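Local structure of HTH-type transcriptional regulator cbl (Escherichia coli K12, 2FYI) at residues S103-A111 with R179-D187. The protein is a LysR-family transcriptional regulator that may act as an accessory regulator of the cys regulon, seen here as its cofactor-binding domain. Residues are numbered along the deposited sequence; the frame is centred on the assembly and turned at random. Where two conformers were deposited one is given.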
loop_
_atom_site.group_PDB
_atom_site.type_symbol
_atom_site.label_atom_id
_atom_site.label_comp_id
_atom_site.label_asym_id
_atom_site.label_seq_id
_atom_site.Cartn_x
_atom_site.Cartn_y
_atom_site.Cartn_z
ATOM N N SER A 103 10.649 26.834 15.558
ATOM C CA SER A 103 9.350 27.410 15.734
ATOM C C SER A 103 8.932 28.786 15.254
ATOM O O SER A 103 9.477 29.789 15.675
ATOM C CB SER A 103 8.848 27.187 17.152
ATOM O OG SER A 103 8.109 25.989 17.172
ATOM N N PRO A 104 8.200 28.771 14.156
ATOM C CA PRO A 104 6.953 28.599 13.527
ATOM C C PRO A 104 7.574 27.675 12.481
ATOM O O PRO A 104 8.754 27.758 12.157
ATOM C CB PRO A 104 6.617 29.979 12.956
ATOM C CG PRO A 104 7.686 30.863 13.372
ATOM C CD PRO A 104 8.854 29.914 13.517
ATOM N N LEU A 105 6.821 26.734 11.994
ATOM C CA LEU A 105 7.348 25.802 11.045
ATOM C C LEU A 105 7.028 26.472 9.720
ATOM O O LEU A 105 5.892 26.866 9.522
ATOM C CB LEU A 105 6.493 24.574 11.224
ATOM C CG LEU A 105 6.996 23.204 10.880
ATOM C CD1 LEU A 105 8.299 22.975 11.575
ATOM C CD2 LEU A 105 5.938 22.311 11.425
ATOM N N THR A 106 7.993 26.669 8.833
ATOM C CA THR A 106 7.684 27.323 7.544
ATOM C C THR A 106 7.992 26.358 6.409
ATOM O O THR A 106 8.642 25.301 6.633
ATOM C CB THR A 106 8.535 28.560 7.334
ATOM O OG1 THR A 106 9.901 28.156 7.175
ATOM C CG2 THR A 106 8.418 29.532 8.513
ATOM N N LEU A 107 7.536 26.690 5.202
ATOM C CA LEU A 107 7.770 25.816 4.041
ATOM C C LEU A 107 9.251 25.702 3.782
ATOM O O LEU A 107 9.788 24.610 3.635
ATOM C CB LEU A 107 7.077 26.345 2.805
ATOM C CG LEU A 107 5.613 25.929 2.741
ATOM C CD1 LEU A 107 4.802 26.715 1.685
ATOM C CD2 LEU A 107 5.555 24.460 2.469
ATOM N N GLU A 108 9.882 26.864 3.768
ATOM C CA GLU A 108 11.312 27.042 3.616
ATOM C C GLU A 108 12.148 26.181 4.588
ATOM O O GLU A 108 13.181 25.625 4.200
ATOM C CB GLU A 108 11.598 28.531 3.782
ATOM C CG GLU A 108 10.625 29.470 2.976
ATOM C CD GLU A 108 9.227 29.704 3.614
ATOM O OE1 GLU A 108 8.790 28.934 4.493
ATOM O OE2 GLU A 108 8.540 30.662 3.207
ATOM N N SER A 109 11.698 26.054 5.834
ATOM C CA SER A 109 12.340 25.194 6.797
ATOM C C SER A 109 12.160 23.755 6.407
ATOM O O SER A 109 13.093 22.962 6.420
ATOM C CB SER A 109 11.706 25.343 8.143
ATOM O OG SER A 109 12.065 26.579 8.684
ATOM N N ILE A 110 10.927 23.371 6.131
ATOM C CA ILE A 110 10.703 21.982 5.875
ATOM C C ILE A 110 11.501 21.625 4.634
ATOM O O ILE A 110 11.998 20.504 4.510
ATOM C CB ILE A 110 9.223 21.720 5.679
ATOM C CG1 ILE A 110 8.474 22.067 6.976
ATOM C CG2 ILE A 110 8.970 20.288 5.200
ATOM C CD1 ILE A 110 6.933 21.830 6.919
ATOM N N ALA A 111 11.666 22.577 3.719
ATOM C CA ALA A 111 12.233 22.220 2.420
ATOM C C ALA A 111 13.697 21.753 2.483
ATOM O O ALA A 111 14.200 21.124 1.553
ATOM C CB ALA A 111 12.059 23.340 1.438
ATOM N N ARG A 179 3.526 14.029 15.493
ATOM C CA ARG A 179 2.926 14.759 14.367
ATOM C C ARG A 179 2.969 16.274 14.598
ATOM O O ARG A 179 2.477 16.745 15.590
ATOM C CB ARG A 179 1.487 14.287 14.150
ATOM C CG ARG A 179 1.384 13.101 13.216
ATOM C CD ARG A 179 0.294 12.063 13.612
ATOM N NE ARG A 179 0.445 10.817 12.833
ATOM C CZ ARG A 179 0.055 10.668 11.554
ATOM N NH1 ARG A 179 -0.552 11.672 10.909
ATOM N NH2 ARG A 179 0.252 9.512 10.920
ATOM N N LEU A 180 3.578 17.038 13.710
ATOM C CA LEU A 180 3.562 18.490 13.868
ATOM C C LEU A 180 2.518 19.087 12.917
ATOM O O LEU A 180 2.374 18.641 11.755
ATOM C CB LEU A 180 4.938 19.075 13.601
ATOM C CG LEU A 180 6.134 18.498 14.384
ATOM C CD1 LEU A 180 7.476 19.165 14.091
ATOM C CD2 LEU A 180 5.809 18.578 15.837
ATOM N N ASP A 181 1.762 20.061 13.413
ATOM C CA ASP A 181 0.597 20.585 12.704
ATOM C C ASP A 181 1.051 21.521 11.585
ATOM O O ASP A 181 1.720 22.519 11.844
ATOM C CB ASP A 181 -0.284 21.341 13.710
ATOM C CG ASP A 181 -1.455 22.102 13.049
ATOM O OD1 ASP A 181 -1.326 22.518 11.881
ATOM O OD2 ASP A 181 -2.512 22.310 13.703
ATOM N N THR A 182 0.688 21.209 10.343
ATOM C CA THR A 182 1.054 22.069 9.222
ATOM C C THR A 182 -0.132 22.503 8.369
ATOM O O THR A 182 0.017 22.732 7.178
ATOM C CB THR A 182 2.091 21.396 8.295
ATOM O OG1 THR A 182 1.541 20.191 7.733
ATOM C CG2 THR A 182 3.348 21.066 9.050
ATOM N N ARG A 183 -1.312 22.619 8.961
ATOM C CA ARG A 183 -2.477 23.059 8.209
ATOM C C ARG A 183 -2.294 24.462 7.647
ATOM O O ARG A 183 -2.850 24.803 6.605
ATOM C CB ARG A 183 -3.715 23.052 9.083
ATOM C CG ARG A 183 -4.202 21.701 9.431
ATOM C CD ARG A 183 -5.184 21.759 10.627
ATOM N NE ARG A 183 -5.481 20.414 11.152
ATOM C CZ ARG A 183 -4.587 19.630 11.763
ATOM N NH1 ARG A 183 -3.323 20.042 11.941
ATOM N NH2 ARG A 183 -4.945 18.421 12.191
ATOM N N HIS A 184 -1.533 25.289 8.339
ATOM C CA HIS A 184 -1.375 26.635 7.890
ATOM C C HIS A 184 -0.421 26.716 6.705
ATOM O O HIS A 184 -0.160 27.781 6.204
ATOM C CB HIS A 184 -0.902 27.522 9.044
ATOM C CG HIS A 184 0.417 27.118 9.616
ATOM N ND1 HIS A 184 0.623 25.901 10.230
ATOM C CD2 HIS A 184 1.602 27.772 9.675
ATOM C CE1 HIS A 184 1.879 25.816 10.630
ATOM N NE2 HIS A 184 2.499 26.930 10.288
ATOM N N LEU A 185 0.089 25.596 6.232
ATOM C CA LEU A 185 1.134 25.636 5.218
ATOM C C LEU A 185 0.702 24.984 3.937
ATOM O O LEU A 185 1.215 25.314 2.891
ATOM C CB LEU A 185 2.393 24.917 5.696
ATOM C CG LEU A 185 3.037 25.464 6.960
ATOM C CD1 LEU A 185 4.328 24.688 7.162
ATOM C CD2 LEU A 185 3.282 26.925 6.828
ATOM N N PHE A 186 -0.204 24.026 4.024
ATOM C CA PHE A 186 -0.736 23.382 2.833
ATOM C C PHE A 186 -2.252 23.557 2.712
ATOM O O PHE A 186 -2.945 23.748 3.716
ATOM C CB PHE A 186 -0.415 21.917 2.889
ATOM C CG PHE A 186 1.027 21.639 3.072
ATOM C CD1 PHE A 186 1.899 21.691 1.988
ATOM C CD2 PHE A 186 1.531 21.307 4.319
ATOM C CE1 PHE A 186 3.270 21.418 2.156
ATOM C CE2 PHE A 186 2.907 21.038 4.489
ATOM C CZ PHE A 186 3.775 21.097 3.407
ATOM N N ASP A 187 -2.781 23.485 1.497
ATOM C CA ASP A 187 -4.232 23.488 1.343
ATOM C C ASP A 187 -4.881 22.146 1.673
ATOM O O ASP A 187 -4.214 21.093 1.649
ATOM C CB ASP A 187 -4.617 23.927 -0.063
ATOM C CG ASP A 187 -4.263 25.376 -0.320
ATOM O OD1 ASP A 187 -3.983 26.091 0.692
ATOM O OD2 ASP A 187 -4.252 25.794 -1.508
#
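Leu-105 and Leu-185 lie at the middle of an apolar contact between the short helix 107-110, with the loop leading into it, and the loop that follows strand 177-180. Leu-105 has its CG anti to the backbone N (chi1 -154°), which carries CD2 across to the methyl CG2 of Thr-182 at 3.7 Å. CD2 of Leu-105 also lies 4.0 Å from CB of Leu-180, whose side chain it crosses at about a right angle. Leu-185 answers from the other segment: its CD1 meets CD1 of Ile-110 tip to tip at 3.9 Å and also packs against the carbonyl O of Leu-105. O of Leu-105 takes a weak, bent hydrogen bond from NE2 of His-184 (3.5 Å, 145°). CG of Leu-185 sits over the centre of one face of the His-184 imidazole, 3.7 Å above its plane. Leu-107 packs on Leu-185, with CD1 of Leu-107 4.0 Å from the carbonyl O of Leu-185, and slants across Phe-186, bringing CD2 of Leu-107 to 3.8 Å from ring atom CE1. Thr-106 occupies the N-cap position of the helix. On the facing loop, an Asx turn, in which OD1 of Asp-181 accepts from N of Arg-183, turns the chain at Asp-181 to Arg-183, and NH1 of Arg-183 also makes a salt bridge with OD2 of Asp-181. The contact belongs to the LysR substrate-binding domain, of the periplasmic-binding-protein type. Helix 125-134 adds Ala-131 against both Leu-107 and Phe-186, Leu-163 of strand 161-165 touches Phe-186, and strand 79-94 brings Leu-91 against Thr-182 and Ile-110, the latter joining the short helix to the sheet.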